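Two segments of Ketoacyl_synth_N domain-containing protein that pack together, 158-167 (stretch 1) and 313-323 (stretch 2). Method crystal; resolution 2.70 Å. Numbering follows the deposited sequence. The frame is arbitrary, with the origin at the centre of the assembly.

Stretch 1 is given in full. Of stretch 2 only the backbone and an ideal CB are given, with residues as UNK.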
# COMPACT_ATOMS: atom_id res chain seq x y z
N SER C 158 -3.58 6.92 9.35
CA SER C 158 -2.94 7.50 10.56
C SER C 158 -3.51 6.85 11.83
O SER C 158 -4.74 6.87 11.99
CB SER C 158 -3.09 9.00 10.59
OG SER C 158 -2.16 9.62 9.72
N ASP C 159 -2.62 6.27 12.65
CA ASP C 159 -2.90 5.76 14.02
C ASP C 159 -3.57 4.38 13.96
O ASP C 159 -3.08 3.47 14.66
CB ASP C 159 -3.71 6.77 14.84
CG ASP C 159 -3.04 8.12 14.97
OD1 ASP C 159 -1.86 8.16 15.40
OD2 ASP C 159 -3.68 9.14 14.63
N VAL C 160 -4.62 4.21 13.15
CA VAL C 160 -5.49 2.99 13.15
C VAL C 160 -5.18 2.10 11.94
O VAL C 160 -6.08 1.34 11.53
CB VAL C 160 -6.99 3.37 13.20
CG1 VAL C 160 -7.35 4.08 14.49
CG2 VAL C 160 -7.43 4.19 11.99
N ALA C 161 -3.95 2.14 11.41
CA ALA C 161 -3.51 1.34 10.24
C ALA C 161 -3.51 -0.15 10.61
O ALA C 161 -4.15 -0.94 9.88
CB ALA C 161 -2.14 1.78 9.78
N GLY C 162 -2.81 -0.51 11.69
CA GLY C 162 -2.68 -1.90 12.17
C GLY C 162 -3.98 -2.44 12.72
O GLY C 162 -4.20 -3.67 12.62
N MET C 163 -4.83 -1.57 13.28
CA MET C 163 -6.15 -1.93 13.87
C MET C 163 -7.08 -2.41 12.74
O MET C 163 -7.85 -3.36 12.98
CB MET C 163 -6.78 -0.74 14.59
CG MET C 163 -7.72 -1.14 15.71
SD MET C 163 -6.85 -1.72 17.19
CE MET C 163 -8.23 -2.10 18.26
N GLN C 164 -7.01 -1.76 11.57
CA GLN C 164 -7.78 -2.14 10.35
C GLN C 164 -7.18 -3.42 9.75
O GLN C 164 -7.97 -4.26 9.28
CB GLN C 164 -7.77 -0.99 9.34
CG GLN C 164 -8.66 0.18 9.73
CD GLN C 164 -8.64 1.31 8.74
OE1 GLN C 164 -7.70 1.47 7.96
NE2 GLN C 164 -9.69 2.12 8.76
N ALA C 165 -5.85 -3.56 9.78
CA ALA C 165 -5.10 -4.70 9.21
C ALA C 165 -5.60 -6.02 9.79
O ALA C 165 -5.81 -6.96 9.00
CB ALA C 165 -3.62 -4.51 9.44
N ILE C 166 -5.79 -6.09 11.11
CA ILE C 166 -6.26 -7.32 11.83
C ILE C 166 -7.73 -7.57 11.46
O ILE C 166 -8.07 -8.74 11.19
CB ILE C 166 -6.08 -7.19 13.36
CG1 ILE C 166 -4.63 -6.90 13.76
CG2 ILE C 166 -6.61 -8.43 14.07
CD1 ILE C 166 -4.48 -6.32 15.14
N GLY C 167 -8.55 -6.52 11.46
CA GLY C 167 -10.01 -6.58 11.23
C GLY C 167 -10.36 -7.12 9.85
O GLY C 167 -11.27 -7.97 9.77
N UNK C 313 2.76 4.20 19.51
CA UNK C 313 3.53 3.48 18.47
C UNK C 313 2.84 3.62 17.12
O UNK C 313 3.26 2.92 16.19
CB UNK C 313 3.69 2.00 18.83
N UNK C 314 1.82 4.47 17.03
CA UNK C 314 1.03 4.65 15.77
C UNK C 314 0.37 3.33 15.39
O UNK C 314 -0.44 2.85 16.18
CB UNK C 314 1.92 5.14 14.62
N UNK C 315 0.70 2.79 14.22
CA UNK C 315 0.07 1.55 13.71
C UNK C 315 0.27 0.36 14.66
O UNK C 315 -0.61 -0.50 14.70
CB UNK C 315 0.64 1.20 12.33
N UNK C 316 1.42 0.27 15.31
CA UNK C 316 1.68 -0.84 16.27
C UNK C 316 0.72 -0.72 17.46
O UNK C 316 0.33 -1.76 18.00
CB UNK C 316 3.13 -0.82 16.76
N UNK C 317 0.43 0.51 17.90
CA UNK C 317 -0.53 0.72 19.01
C UNK C 317 -1.89 0.13 18.64
O UNK C 317 -2.37 0.39 17.54
CB UNK C 317 -0.67 2.21 19.34
N UNK C 318 -2.50 -0.59 19.57
CA UNK C 318 -3.77 -1.29 19.28
C UNK C 318 -3.52 -2.73 18.85
O UNK C 318 -4.30 -3.61 19.27
CB UNK C 318 -4.55 -0.55 18.19
N UNK C 319 -2.48 -2.95 18.04
CA UNK C 319 -2.05 -4.30 17.57
C UNK C 319 -1.31 -5.01 18.72
O UNK C 319 -1.66 -6.17 19.01
CB UNK C 319 -1.15 -4.20 16.34
N UNK C 320 -0.36 -4.32 19.35
CA UNK C 320 0.43 -4.87 20.49
C UNK C 320 -0.52 -5.15 21.65
O UNK C 320 -0.28 -6.11 22.38
CB UNK C 320 1.53 -3.90 20.93
N UNK C 321 -1.56 -4.34 21.79
CA UNK C 321 -2.64 -4.51 22.81
C UNK C 321 -3.36 -5.84 22.54
O UNK C 321 -3.61 -6.58 23.52
CB UNK C 321 -3.63 -3.35 22.77
N UNK C 322 -3.69 -6.12 21.27
CA UNK C 322 -4.36 -7.36 20.81
C UNK C 322 -3.44 -8.58 21.01
O UNK C 322 -3.97 -9.67 21.27
CB UNK C 322 -4.76 -7.24 19.34
N UNK C 323 -2.12 -8.38 20.87
CA UNK C 323 -1.08 -9.43 21.12
C UNK C 323 -1.10 -9.80 22.61
O UNK C 323 -1.14 -11.01 22.91
CB UNK C 323 0.31 -8.94 20.71

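Position 313 lies out of reach of stretch 1; its ideal CB has nothing of that stretch within 5.5 Å. The residue is Gln313. Its backbone N donates a hydrogen bond to the side chain at position 317.

At position 314 the CA-to-CB bond points sideways. Phi is positive, 61°, with psi -118°, a strained conformation for most residues and easiest for glycine. The ideal CB is 4.9 Å from Asp159 CA, and the Asp159 carboxylate lies nearby. A polar, basic or aromatic side chain could sit beside it. The residue is Phe314. Its CD1 is 3.5 Å from Asp159 OD1, an oblique approach to the ring. Phe314 O and Asp159 O are 3.1 Å apart; both are acceptors, so no hydrogen bond joins them.

Position 315 points sideways, its ideal CB 3.8 Å from Ala161 CB and 3.9 Å from Gly162 N. The space beside the helix start is tight, which suits a small residue such as alanine, serine or glycine. The residue is Ser315. Its CB lies 3.7 Å from Ala161 CB, and its OG is hydrogen-bonded elsewhere in the structure. Ser315 O makes a CA-H...O contact with Gly162 CA at 3.6 Å. A CB on Gly162 would clash with this oxygen, at 2.3 Å. Water 1 bridges the stretches: its O donates to Ser315 O at 2.9 Å and Asp159 O at 2.7 Å, and accepts from Met163 N at 3.0 Å.

Position 316 points away, leaving stretch 1 indifferent to its choice. It is Val316.

Position 317 points sideways, its ideal CB 5.4 Å from Asp159 O. Small or polar residues would suit. It is Ser317. Ser317 OG accepts a hydrogen bond from Gln313 N at 2.8 Å.

At position 318 phi is 93° and psi -39°. A CB would jam against the preceding carbonyl O and lie 2.8 Å from Met163 SD. Glycine is strongly indicated, and the residue is Gly318, the helix N-cap. Its CA is 3.7 Å from Met163 SD.

Position 319 points sideways, its ideal CB 4.1 Å from Ile166 CD1. Gly162 leaves room alongside. Valine, isoleucine or leucine could suit. The residue is Val319. Its CG2 reaches Gly162 C at 3.4 Å and Ile166 CD1 at 3.8 Å.

Position 320 points away, and 321 and 323 are out of reach; they are Ile320, Asp321 and Val323. Asp321 OD1 accepts a weak bond from Gly318 N at 3.4 Å.

Position 322 points toward stretch 1, with its ideal CB 4.3 Å from Ile166 CD1. Alanine, serine or a modest apolar residue would suit. It is Ser322. Its OG donates to Gly318 O at 3.0 Å.

Stretch 2 313-323: QFSVSGVIDSV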
# COMPACT_ATOMS: atom_id res chain seq x y z
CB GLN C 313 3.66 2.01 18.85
CG GLN C 313 4.10 1.79 20.29
CD GLN C 313 4.25 0.32 20.60
OE1 GLN C 313 3.46 -0.26 21.34
NE2 GLN C 313 5.25 -0.29 20.01
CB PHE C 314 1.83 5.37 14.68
CG PHE C 314 2.36 6.70 15.15
CD1 PHE C 314 1.58 7.83 15.06
CD2 PHE C 314 3.61 6.80 15.72
CE1 PHE C 314 2.05 9.05 15.52
CE2 PHE C 314 4.08 8.01 16.17
CZ PHE C 314 3.30 9.13 16.07
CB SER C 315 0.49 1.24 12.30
OG SER C 315 1.86 0.89 12.25
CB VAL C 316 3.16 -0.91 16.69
CG1 VAL C 316 3.46 -2.17 17.48
CG2 VAL C 316 4.07 -0.83 15.48
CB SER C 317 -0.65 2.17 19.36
OG SER C 317 0.54 2.62 19.97
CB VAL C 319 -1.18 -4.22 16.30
CG1 VAL C 319 -0.66 -5.58 15.87
CG2 VAL C 319 -1.91 -3.54 15.16
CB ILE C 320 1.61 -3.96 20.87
CG1 ILE C 320 2.52 -4.61 21.92
CG2 ILE C 320 1.13 -2.59 21.32
CD1 ILE C 320 3.94 -4.13 21.87
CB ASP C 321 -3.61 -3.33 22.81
CG ASP C 321 -2.98 -2.00 23.18
OD1 ASP C 321 -1.87 -1.72 22.69
OD2 ASP C 321 -3.61 -1.25 23.96
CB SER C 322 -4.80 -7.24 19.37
OG SER C 322 -5.73 -6.19 19.20
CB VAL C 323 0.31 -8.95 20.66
CG1 VAL C 323 1.45 -9.71 21.32
CG2 VAL C 323 0.44 -9.01 19.14
O HOH W 1 -3.20 0.82 14.24
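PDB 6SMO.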